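Xyloglucanase (Paenibacillus pabuli, PDB 2JEP) hydrolyses xyloglucan of the plant cell wall, probably cutting internal beta-1,4-glucosidic bonds of its backbone as a family 5 glycoside hydrolase. Local coordinates at residues Tyr360-Gly364 and Leu373-Ser377; Asn337-Ala341 and Gln383-Ala389; Ser326-Tyr332 and Gly367-Phe371; Ser267-Phe271 and Ser293-Gln297. The contacts are given in a common frame with arbitrary orientation. Numbering follows the deposited sequence.

Interaction 1 of 4, residues Tyr360-Gly364 and Leu373-Ser377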
# COMPACT_ATOMS: atom_id res chain seq x y z
N TYR A 360 4.50 -3.84 5.82
CA TYR A 360 5.64 -3.01 6.14
C TYR A 360 6.18 -2.28 4.91
O TYR A 360 6.29 -2.87 3.84
CB TYR A 360 6.75 -3.90 6.77
CG TYR A 360 7.97 -3.10 7.14
CD1 TYR A 360 8.00 -2.37 8.32
CD2 TYR A 360 9.04 -3.00 6.26
CE1 TYR A 360 9.08 -1.56 8.62
CE2 TYR A 360 10.12 -2.21 6.55
CZ TYR A 360 10.14 -1.49 7.72
OH TYR A 360 11.20 -0.64 7.99
N TRP A 361 6.56 -1.01 5.10
CA TRP A 361 7.14 -0.21 4.03
C TRP A 361 8.66 -0.36 4.03
O TRP A 361 9.33 0.17 4.89
CB TRP A 361 6.76 1.28 4.15
CG TRP A 361 7.42 2.07 3.08
CD1 TRP A 361 8.47 2.91 3.21
CD2 TRP A 361 7.13 2.00 1.67
NE1 TRP A 361 8.87 3.39 1.97
CE2 TRP A 361 8.06 2.83 1.01
CE3 TRP A 361 6.17 1.33 0.92
CZ2 TRP A 361 8.04 3.00 -0.37
CZ3 TRP A 361 6.16 1.51 -0.45
CH2 TRP A 361 7.09 2.32 -1.08
N ASP A 362 9.19 -1.05 3.02
CA ASP A 362 10.62 -1.27 2.85
C ASP A 362 11.01 -0.63 1.53
O ASP A 362 10.53 -1.05 0.47
CB ASP A 362 10.88 -2.77 2.80
CG ASP A 362 12.36 -3.13 2.83
OD1 ASP A 362 13.12 -2.52 2.04
OD2 ASP A 362 12.74 -4.03 3.62
N ASN A 363 11.88 0.38 1.57
CA ASN A 363 12.30 1.09 0.38
C ASN A 363 13.69 0.70 -0.14
O ASN A 363 14.17 1.28 -1.09
CB ASN A 363 12.21 2.59 0.58
CG ASN A 363 13.26 3.14 1.52
OD1 ASN A 363 13.96 2.40 2.20
ND2 ASN A 363 13.41 4.48 1.51
N GLY A 364 14.29 -0.34 0.44
CA GLY A 364 15.58 -0.80 0.00
C GLY A 364 16.74 0.03 0.47
O GLY A 364 17.90 -0.36 0.25
N LEU A 373 14.79 -3.55 5.52
CA LEU A 373 15.09 -4.66 6.40
C LEU A 373 16.04 -5.67 5.77
O LEU A 373 16.52 -6.58 6.47
CB LEU A 373 13.82 -5.40 6.83
CG LEU A 373 12.66 -4.54 7.31
CD1 LEU A 373 11.45 -5.43 7.64
CD2 LEU A 373 13.06 -3.64 8.50
N PHE A 374 16.27 -5.53 4.46
CA PHE A 374 17.15 -6.40 3.67
C PHE A 374 18.08 -5.53 2.83
O PHE A 374 17.71 -4.43 2.45
CB PHE A 374 16.33 -7.27 2.71
CG PHE A 374 15.30 -8.11 3.39
CD1 PHE A 374 15.59 -9.40 3.83
CD2 PHE A 374 14.01 -7.64 3.57
CE1 PHE A 374 14.64 -10.17 4.46
CE2 PHE A 374 13.05 -8.41 4.20
CZ PHE A 374 13.36 -9.67 4.65
N ASN A 375 19.28 -6.04 2.57
CA ASN A 375 20.16 -5.43 1.58
C ASN A 375 19.91 -6.14 0.26
O ASN A 375 20.14 -7.34 0.12
CB ASN A 375 21.64 -5.44 1.99
CG ASN A 375 22.52 -4.77 0.94
OD1 ASN A 375 22.46 -5.13 -0.23
ND2 ASN A 375 23.33 -3.79 1.35
N ARG A 376 19.33 -5.38 -0.67
CA ARG A 376 18.93 -5.93 -1.95
C ARG A 376 20.12 -6.23 -2.86
O ARG A 376 20.01 -6.99 -3.77
CB ARG A 376 17.94 -5.00 -2.62
CG ARG A 376 16.68 -4.86 -1.81
CD ARG A 376 15.57 -4.06 -2.47
NE ARG A 376 14.49 -3.81 -1.51
CZ ARG A 376 13.41 -3.08 -1.77
NH1 ARG A 376 13.16 -2.65 -2.98
NH2 ARG A 376 12.56 -2.78 -0.81
N SER A 377 21.27 -5.65 -2.58
CA SER A 377 22.48 -6.02 -3.33
C SER A 377 22.96 -7.43 -3.09
O SER A 377 23.58 -7.98 -3.99
CB SER A 377 23.62 -5.10 -2.94
OG SER A 377 23.28 -3.84 -3.39
O HOH W 1 15.15 -4.21 1.25
O HOH W 2 19.27 -2.60 -0.43
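At the C-terminal end of strand 357-362, the last of the closed eight-stranded barrel, a loop leads into the short strand 374-375, the two segments running 38° apart. Asp-362 is the hub of this contact, since a carboxylate can serve several donors at once. Its OD2 accepts the backbone N of Leu-373 at 2.8 Å and also the indole NH of Trp-46. Its OD1 forms an Asx turn with the N of Gly-364 (2.9 Å) and a salt bridge with NH2 of Arg-376 (2.9 Å). Arg-376 NH1 reaches Gly-49 O and Gln-51 OE1, so the long Arg-376 side chain ties the loop to the residues after strand 45-48. Gly-364 lies over one face of the guanidinium with positive phi, where a CB would be only 3.1 Å from Arg-376 CZ. Water 1 joins Asp-362 OD1, Phe-374 O and Arg-376 NE. Next to this polar cluster, Leu-373 CD1 makes a CH-pi contact 4.0 Å from the centroid of the Tyr-360 ring, whose hydroxyl bonds to Phe-371 O. Backbone hydrogen bonds of Tyr-360 with Gly-45 and Asn-47 join the last strand to strand 45-48, and the salt bridge sits at the C-terminal end of this seam, which closes the TIM barrel.

Interaction 2 of 4, residues Asn337-Ala341 and Gln383-Ala389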
# COMPACT_ATOMS: atom_id res chain seq x y z
N ASN A 337 17.05 1.79 16.99
CA ASN A 337 16.47 0.54 16.49
C ASN A 337 15.62 -0.17 17.54
O ASN A 337 14.72 -0.93 17.18
CB ASN A 337 17.53 -0.38 15.90
CG ASN A 337 17.88 -0.04 14.48
OD1 ASN A 337 17.06 0.46 13.73
ND2 ASN A 337 19.13 -0.28 14.09
N VAL A 338 15.88 0.07 18.82
CA VAL A 338 15.00 -0.47 19.85
C VAL A 338 13.58 0.01 19.59
O VAL A 338 12.62 -0.76 19.70
CB VAL A 338 15.45 0.01 21.28
CG1 VAL A 338 14.46 -0.42 22.35
CG2 VAL A 338 16.88 -0.53 21.59
N TYR A 339 13.45 1.28 19.24
CA TYR A 339 12.12 1.88 19.03
C TYR A 339 11.51 1.58 17.69
O TYR A 339 10.30 1.47 17.58
CB TYR A 339 12.14 3.40 19.38
CG TYR A 339 12.77 3.54 20.74
CD1 TYR A 339 12.14 2.99 21.85
CD2 TYR A 339 14.08 3.97 20.88
CE1 TYR A 339 12.75 2.94 23.06
CE2 TYR A 339 14.70 3.94 22.12
CZ TYR A 339 14.04 3.40 23.19
OH TYR A 339 14.64 3.29 24.44
N ARG A 340 12.35 1.44 16.66
CA ARG A 340 11.82 0.98 15.38
C ARG A 340 11.22 -0.41 15.52
O ARG A 340 10.17 -0.70 14.96
CB ARG A 340 12.90 1.03 14.30
CG ARG A 340 13.42 2.46 14.08
CD ARG A 340 13.89 2.71 12.65
NE ARG A 340 14.97 1.81 12.31
CZ ARG A 340 15.28 1.40 11.07
NH1 ARG A 340 14.56 1.74 9.99
NH2 ARG A 340 16.32 0.63 10.91
N ALA A 341 11.89 -1.28 16.26
CA ALA A 341 11.35 -2.58 16.56
C ALA A 341 10.07 -2.47 17.37
O ALA A 341 9.07 -3.11 17.05
CB ALA A 341 12.39 -3.45 17.27
N GLN A 383 18.05 -5.98 9.21
CA GLN A 383 17.31 -5.60 10.42
C GLN A 383 16.57 -6.79 11.01
O GLN A 383 15.35 -6.84 11.05
CB GLN A 383 16.34 -4.46 10.09
CG GLN A 383 17.00 -3.21 9.55
CD GLN A 383 17.84 -2.45 10.56
OE1 GLN A 383 17.74 -2.67 11.78
NE2 GLN A 383 18.69 -1.55 10.05
N GLN A 384 17.33 -7.77 11.48
CA GLN A 384 16.73 -8.98 12.04
C GLN A 384 15.80 -8.67 13.20
O GLN A 384 14.75 -9.30 13.35
CB GLN A 384 17.83 -9.93 12.55
CG GLN A 384 17.31 -11.27 12.98
CD GLN A 384 16.79 -12.04 11.83
OE1 GLN A 384 17.55 -12.30 10.89
NE2 GLN A 384 15.48 -12.41 11.84
N ASN A 385 16.19 -7.72 14.04
CA ASN A 385 15.39 -7.47 15.22
C ASN A 385 14.04 -6.83 14.86
O ASN A 385 13.04 -7.11 15.50
CB ASN A 385 16.14 -6.63 16.27
CG ASN A 385 17.11 -7.46 17.12
OD1 ASN A 385 17.07 -8.69 17.14
ND2 ASN A 385 17.94 -6.76 17.88
N ILE A 386 14.00 -6.00 13.81
CA ILE A 386 12.71 -5.44 13.37
C ILE A 386 11.86 -6.55 12.74
O ILE A 386 10.65 -6.63 12.97
CB ILE A 386 12.88 -4.23 12.40
CG1 ILE A 386 13.55 -3.06 13.13
CG2 ILE A 386 11.53 -3.83 11.77
CD1 ILE A 386 13.97 -1.93 12.23
N ILE A 387 12.47 -7.42 11.93
CA ILE A 387 11.72 -8.54 11.39
C ILE A 387 11.15 -9.37 12.52
O ILE A 387 9.97 -9.75 12.50
CB ILE A 387 12.61 -9.42 10.48
CG1 ILE A 387 13.01 -8.64 9.23
CG2 ILE A 387 11.89 -10.71 10.08
CD1 ILE A 387 14.05 -9.32 8.34
N ASN A 388 11.98 -9.66 13.51
CA ASN A 388 11.50 -10.48 14.62
C ASN A 388 10.35 -9.79 15.36
O ASN A 388 9.41 -10.44 15.82
CB ASN A 388 12.62 -10.77 15.63
CG ASN A 388 13.65 -11.75 15.12
OD1 ASN A 388 13.44 -12.43 14.14
ND2 ASN A 388 14.78 -11.82 15.82
N ALA A 389 10.44 -8.47 15.52
CA ALA A 389 9.40 -7.69 16.18
C ALA A 389 8.06 -7.80 15.43
O ALA A 389 7.01 -8.01 16.03
CB ALA A 389 9.85 -6.24 16.31
O HOH W 3 20.18 0.46 11.51
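Ile-386 extends along the face of helix 336-353, its CD1 lying over one face of the Arg-340 guanidinium, 3.7 Å from NH2, and its CG1 4.3 Å from CB of Ala-341. The long CG1-CD1 arm reaches over both the cation and the small alanine. The two helical segments run nearly parallel, with a signed crossing angle of -24°, and their axes approach to 9.0 Å. Alanines make so close a fit possible: CB of Ala-341 and CB of Ala-389 are 3.9 Å apart, and CB of Ala-389 comes within 3.3 Å of the Ala-341 carbonyl O. At the N-terminal end the interface turns polar. Asn-337 OD1, one helical turn before Arg-340, accepts both NE and NH2 of that arginine (2.9 Å each), fixing the bent side chain; Arg-340 NH1 goes on to Ser-326 O. Gln-383, at the N-cap position of helix 384-393, joins through water 3, which accepts from Asn-337 ND2 and Gln-383 NE2, each at 2.9 Å. Neighbouring helices running side by side in the same sense, one following barrel strand seven and one following strand eight, are the hallmark of the outer layer of a (beta/alpha)8 barrel.

Interaction 3 of 4, residues Ser326-Tyr332 and Gly367-Phe371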
# COMPACT_ATOMS: atom_id res chain seq x y z
N SER A 326 9.14 3.00 10.23
CA SER A 326 9.87 4.14 10.76
C SER A 326 11.28 4.20 10.20
O SER A 326 11.92 3.16 9.99
CB SER A 326 9.86 4.13 12.29
OG SER A 326 10.45 2.97 12.82
N ILE A 327 11.74 5.42 9.96
CA ILE A 327 13.03 5.60 9.33
C ILE A 327 14.20 5.44 10.30
O ILE A 327 14.11 5.73 11.50
CB ILE A 327 13.14 6.98 8.62
CG1 ILE A 327 13.04 8.18 9.60
CG2 ILE A 327 12.12 7.04 7.49
CD1 ILE A 327 13.31 9.48 8.95
N ASP A 328 15.35 5.04 9.74
CA ASP A 328 16.55 4.76 10.51
C ASP A 328 17.19 6.04 11.01
O ASP A 328 17.73 6.82 10.23
CB ASP A 328 17.52 3.97 9.65
CG ASP A 328 18.78 3.51 10.37
OD1 ASP A 328 19.13 4.11 11.40
OD2 ASP A 328 19.41 2.55 9.84
N LYS A 329 17.12 6.24 12.33
CA LYS A 329 17.69 7.41 13.01
C LYS A 329 18.85 7.02 13.92
O LYS A 329 19.17 7.77 14.85
CB LYS A 329 16.61 8.21 13.76
CG LYS A 329 15.57 8.80 12.83
CD LYS A 329 14.60 9.69 13.56
CE LYS A 329 13.52 10.22 12.66
NZ LYS A 329 12.78 11.37 13.29
N THR A 330 19.48 5.87 13.66
CA THR A 330 20.63 5.46 14.47
C THR A 330 21.83 6.41 14.36
O THR A 330 22.67 6.41 15.26
CB THR A 330 21.10 4.04 14.11
OG1 THR A 330 21.47 3.97 12.73
CG2 THR A 330 20.05 3.00 14.45
N SER A 331 21.85 7.26 13.32
CA SER A 331 22.89 8.30 13.19
C SER A 331 22.68 9.45 14.16
O SER A 331 23.57 10.27 14.37
CB SER A 331 22.94 8.85 11.76
OG SER A 331 21.74 9.50 11.39
N TYR A 332 21.48 9.53 14.74
CA TYR A 332 21.13 10.58 15.71
C TYR A 332 21.08 10.04 17.14
O TYR A 332 21.43 10.75 18.08
CB TYR A 332 19.77 11.16 15.36
CG TYR A 332 19.63 11.73 13.95
CD1 TYR A 332 20.25 12.90 13.56
CD2 TYR A 332 18.84 11.11 13.01
CE1 TYR A 332 20.08 13.43 12.29
CE2 TYR A 332 18.67 11.60 11.76
CZ TYR A 332 19.29 12.78 11.39
OH TYR A 332 19.08 13.32 10.15
N GLY A 367 20.61 2.84 5.54
CA GLY A 367 21.41 3.99 5.87
C GLY A 367 20.54 5.07 6.47
O GLY A 367 19.43 4.80 6.93
N GLN A 368 21.05 6.28 6.49
CA GLN A 368 20.39 7.36 7.20
C GLN A 368 19.01 7.62 6.58
O GLN A 368 18.89 7.88 5.39
CB GLN A 368 21.23 8.63 7.18
CG GLN A 368 20.61 9.73 8.01
CD GLN A 368 21.43 11.00 8.02
OE1 GLN A 368 21.63 11.65 6.97
NE2 GLN A 368 21.94 11.36 9.19
N HIS A 369 17.97 7.53 7.42
CA HIS A 369 16.59 7.74 7.04
C HIS A 369 16.01 6.59 6.23
O HIS A 369 14.94 6.73 5.63
CB HIS A 369 16.35 9.08 6.33
CG HIS A 369 16.97 10.27 6.98
ND1 HIS A 369 17.61 11.24 6.27
CD2 HIS A 369 17.04 10.64 8.28
CE1 HIS A 369 18.07 12.17 7.10
NE2 HIS A 369 17.73 11.83 8.33
N GLY A 370 16.69 5.45 6.22
CA GLY A 370 16.23 4.30 5.45
C GLY A 370 15.12 3.52 6.13
O GLY A 370 14.90 3.60 7.35
N PHE A 371 14.41 2.74 5.32
CA PHE A 371 13.38 1.82 5.81
C PHE A 371 13.73 0.33 5.61
O PHE A 371 12.96 -0.53 6.00
CB PHE A 371 12.06 2.05 5.09
CG PHE A 371 11.29 3.28 5.47
CD1 PHE A 371 10.41 3.25 6.54
CD2 PHE A 371 11.33 4.40 4.68
CE1 PHE A 371 9.61 4.35 6.82
CE2 PHE A 371 10.52 5.51 4.95
CZ PHE A 371 9.66 5.46 6.03
O HOH W 4 18.73 1.56 7.40
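Two loops, following barrel strands 319-324 and 357-362, are clasped together through Asp-328. Its backbone N donates to Gly-370 O at 2.8 Å and its O accepts the N of His-369 at 2.9 Å, so both are satisfied by the type II beta turn from Gly-367 to Gly-370. That turn is closed by Gly-370 N to Gly-367 O (2.9 Å); Gly-367 has backbone angles at which a CB would jam against the preceding carbonyl. The Asp-328 carboxylate is used at both oxygens. OD1 accepts the N (2.9 Å) and OG1 (2.7 Å) of Thr-330, the former making an Asx turn. OD2 is hydrogen-bonded at 2.7 Å to water 4, which accepts from Gly-367 N (2.9 Å), and has a long, weak ion pair with Arg-340. Further along, Gln-368 NE2 donates to Ser-331 OG (2.9 Å), and Tyr-332 OH shares a 2.7 Å hydrogen bond with His-369 NE2. The CA-to-CB bond of Lys-329 points away from 367-371, and its NZ donates to carbonyls including Asp-270 O and Ile-279 O. At the apolar end, Ile-327 CG2 packs on the Phe-371 ring in a CH-pi contact, 3.6 Å from its centroid; Phe-371 also meets Trp-361 edge-to-face, and its side chain lies about 3 Å from a bound 1,2-ethanediol. Loops joined at the C-terminal ends of adjacent strands belong to the active-site face of a TIM barrel.

Interaction 4 of 4, residues Ser267-Phe271 and Ser293-Gln297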
# COMPACT_ATOMS: atom_id res chain seq x y z
N SER A 267 2.23 7.43 11.90
CA SER A 267 2.07 8.37 13.00
C SER A 267 2.75 7.88 14.26
O SER A 267 2.73 6.70 14.55
CB SER A 267 0.60 8.59 13.31
OG SER A 267 -0.09 9.19 12.21
N PRO A 268 3.35 8.80 15.04
CA PRO A 268 3.53 10.21 14.77
C PRO A 268 4.69 10.44 13.83
O PRO A 268 5.75 9.84 13.97
CB PRO A 268 3.84 10.79 16.17
CG PRO A 268 4.54 9.66 16.87
CD PRO A 268 3.97 8.38 16.32
N TRP A 269 4.47 11.32 12.86
CA TRP A 269 5.44 11.53 11.78
C TRP A 269 6.79 11.98 12.30
O TRP A 269 7.83 11.62 11.75
CB TRP A 269 4.91 12.57 10.81
CG TRP A 269 5.78 12.78 9.60
CD1 TRP A 269 6.52 13.89 9.31
CD2 TRP A 269 6.00 11.85 8.54
NE1 TRP A 269 7.19 13.70 8.12
CE2 TRP A 269 6.90 12.46 7.63
CE3 TRP A 269 5.56 10.53 8.27
CZ2 TRP A 269 7.31 11.83 6.46
CZ3 TRP A 269 5.98 9.91 7.09
CH2 TRP A 269 6.84 10.58 6.20
N ASP A 270 6.80 12.78 13.36
CA ASP A 270 8.05 13.28 13.88
C ASP A 270 9.01 12.15 14.25
O ASP A 270 10.22 12.27 14.02
CB ASP A 270 7.85 14.34 14.99
CG ASP A 270 7.09 13.87 16.23
OD1 ASP A 270 6.63 12.72 16.32
OD2 ASP A 270 6.92 14.76 17.13
N PHE A 271 8.47 11.04 14.75
CA PHE A 271 9.25 9.83 14.96
C PHE A 271 9.49 9.03 13.70
O PHE A 271 10.62 8.65 13.40
CB PHE A 271 8.54 8.92 16.00
CG PHE A 271 9.14 7.55 16.13
CD1 PHE A 271 10.41 7.39 16.66
CD2 PHE A 271 8.48 6.44 15.63
CE1 PHE A 271 10.99 6.12 16.74
CE2 PHE A 271 9.06 5.18 15.68
CZ PHE A 271 10.33 5.01 16.24
N SER A 293 8.00 11.63 21.17
CA SER A 293 6.91 12.54 20.84
C SER A 293 6.04 12.79 22.07
O SER A 293 6.10 12.06 23.06
CB SER A 293 6.03 11.95 19.73
OG SER A 293 6.80 11.50 18.63
N THR A 294 5.21 13.82 22.00
CA THR A 294 4.27 14.14 23.09
C THR A 294 2.88 13.59 22.82
O THR A 294 1.98 13.77 23.65
CB THR A 294 4.20 15.64 23.32
OG1 THR A 294 3.92 16.29 22.08
CG2 THR A 294 5.53 16.15 23.88
N TRP A 295 2.69 12.91 21.69
CA TRP A 295 1.40 12.37 21.30
C TRP A 295 1.70 11.16 20.37
O TRP A 295 2.86 10.86 20.08
CB TRP A 295 0.56 13.43 20.57
CG TRP A 295 1.13 13.77 19.21
CD1 TRP A 295 2.19 14.58 18.95
CD2 TRP A 295 0.71 13.24 17.93
NE1 TRP A 295 2.46 14.61 17.61
CE2 TRP A 295 1.57 13.80 16.96
CE3 TRP A 295 -0.30 12.37 17.52
CZ2 TRP A 295 1.44 13.51 15.59
CZ3 TRP A 295 -0.40 12.08 16.17
CH2 TRP A 295 0.46 12.65 15.22
N GLY A 296 0.65 10.46 19.97
CA GLY A 296 0.81 9.43 18.97
C GLY A 296 1.36 8.11 19.48
O GLY A 296 1.91 7.30 18.72
N GLN A 297 1.16 7.84 20.76
CA GLN A 297 1.72 6.67 21.40
C GLN A 297 0.75 5.50 21.32
O GLN A 297 -0.14 5.47 20.45
CB GLN A 297 2.13 7.00 22.83
CG GLN A 297 3.07 8.19 22.86
CD GLN A 297 4.39 7.93 22.12
OE1 GLN A 297 5.09 6.95 22.43
NE2 GLN A 297 4.71 8.77 21.13
O HOH W 5 1.35 5.52 16.68
O HOH W 6 5.86 15.38 19.61
O HOH W 7 4.49 16.10 16.21
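Direct hydrogen bonding between these segments rests on one pair: Ser-293 OG donates to Asp-270 OD1 at 2.6 Å, a small hydroxyl meeting a carboxylate on the first turn of helix 269-272. Water extends the polar link. Asp-270 OD2 accepts from water 6, which accepts from Thr-294 N (2.9 Å), and more weakly from water 7, which accepts from Trp-295 NE1 (2.9 Å). Water 5 donates to Ser-267 O and Gly-296 O, 2.8 Å each, bridging two carbonyls. Apolar contact centres on Pro-268, which follows a cis peptide bond and occupies the N-cap position. Its CB lies over one face of the Trp-295 indole, 3.9 Å from the centroid of the six-membered ring, a CH-pi contact suited to a rigid proline against a broad aromatic plane; Tyr-300 meets the same indole edge-to-face. Close fit completes the contact: ring atom CD of Pro-268 comes within 3.3 Å of Gly-296 O, and at Gly-296, whose phi is positive, a CB would clash 2.8 Å from Pro-268 CB. Here the start and end of the long connection between strand 259-265 and helix 298-313 are fastened together, an elaborated beta-alpha loop of the TIM barrel.

In the fold
Interactions 1, 2 and 3 form one continuous patch, with centres 12 to 13 Å apart, around barrel strands seven and eight. Asn-363 OD1 of interaction 1 lies 3.2 Å from Phe-371 N of interaction 3, and Leu-373 O of interaction 1 lies 3.2 Å from Gln-383 N of interaction 2. Interaction 4, on the neighbouring loop after strand six, is about 16 Å from interaction 3 centre to centre, yet Lys-329 NZ comes within 2.8 Å of Asp-270 O. A bound calcium ion lies about 8 Å from the Asn-363 side chain and about 7 Å from that of Phe-371. In family 5 enzymes the catalytic glutamates end strands four and seven, so the loops of interactions 1 and 3 probably lie near that cleft.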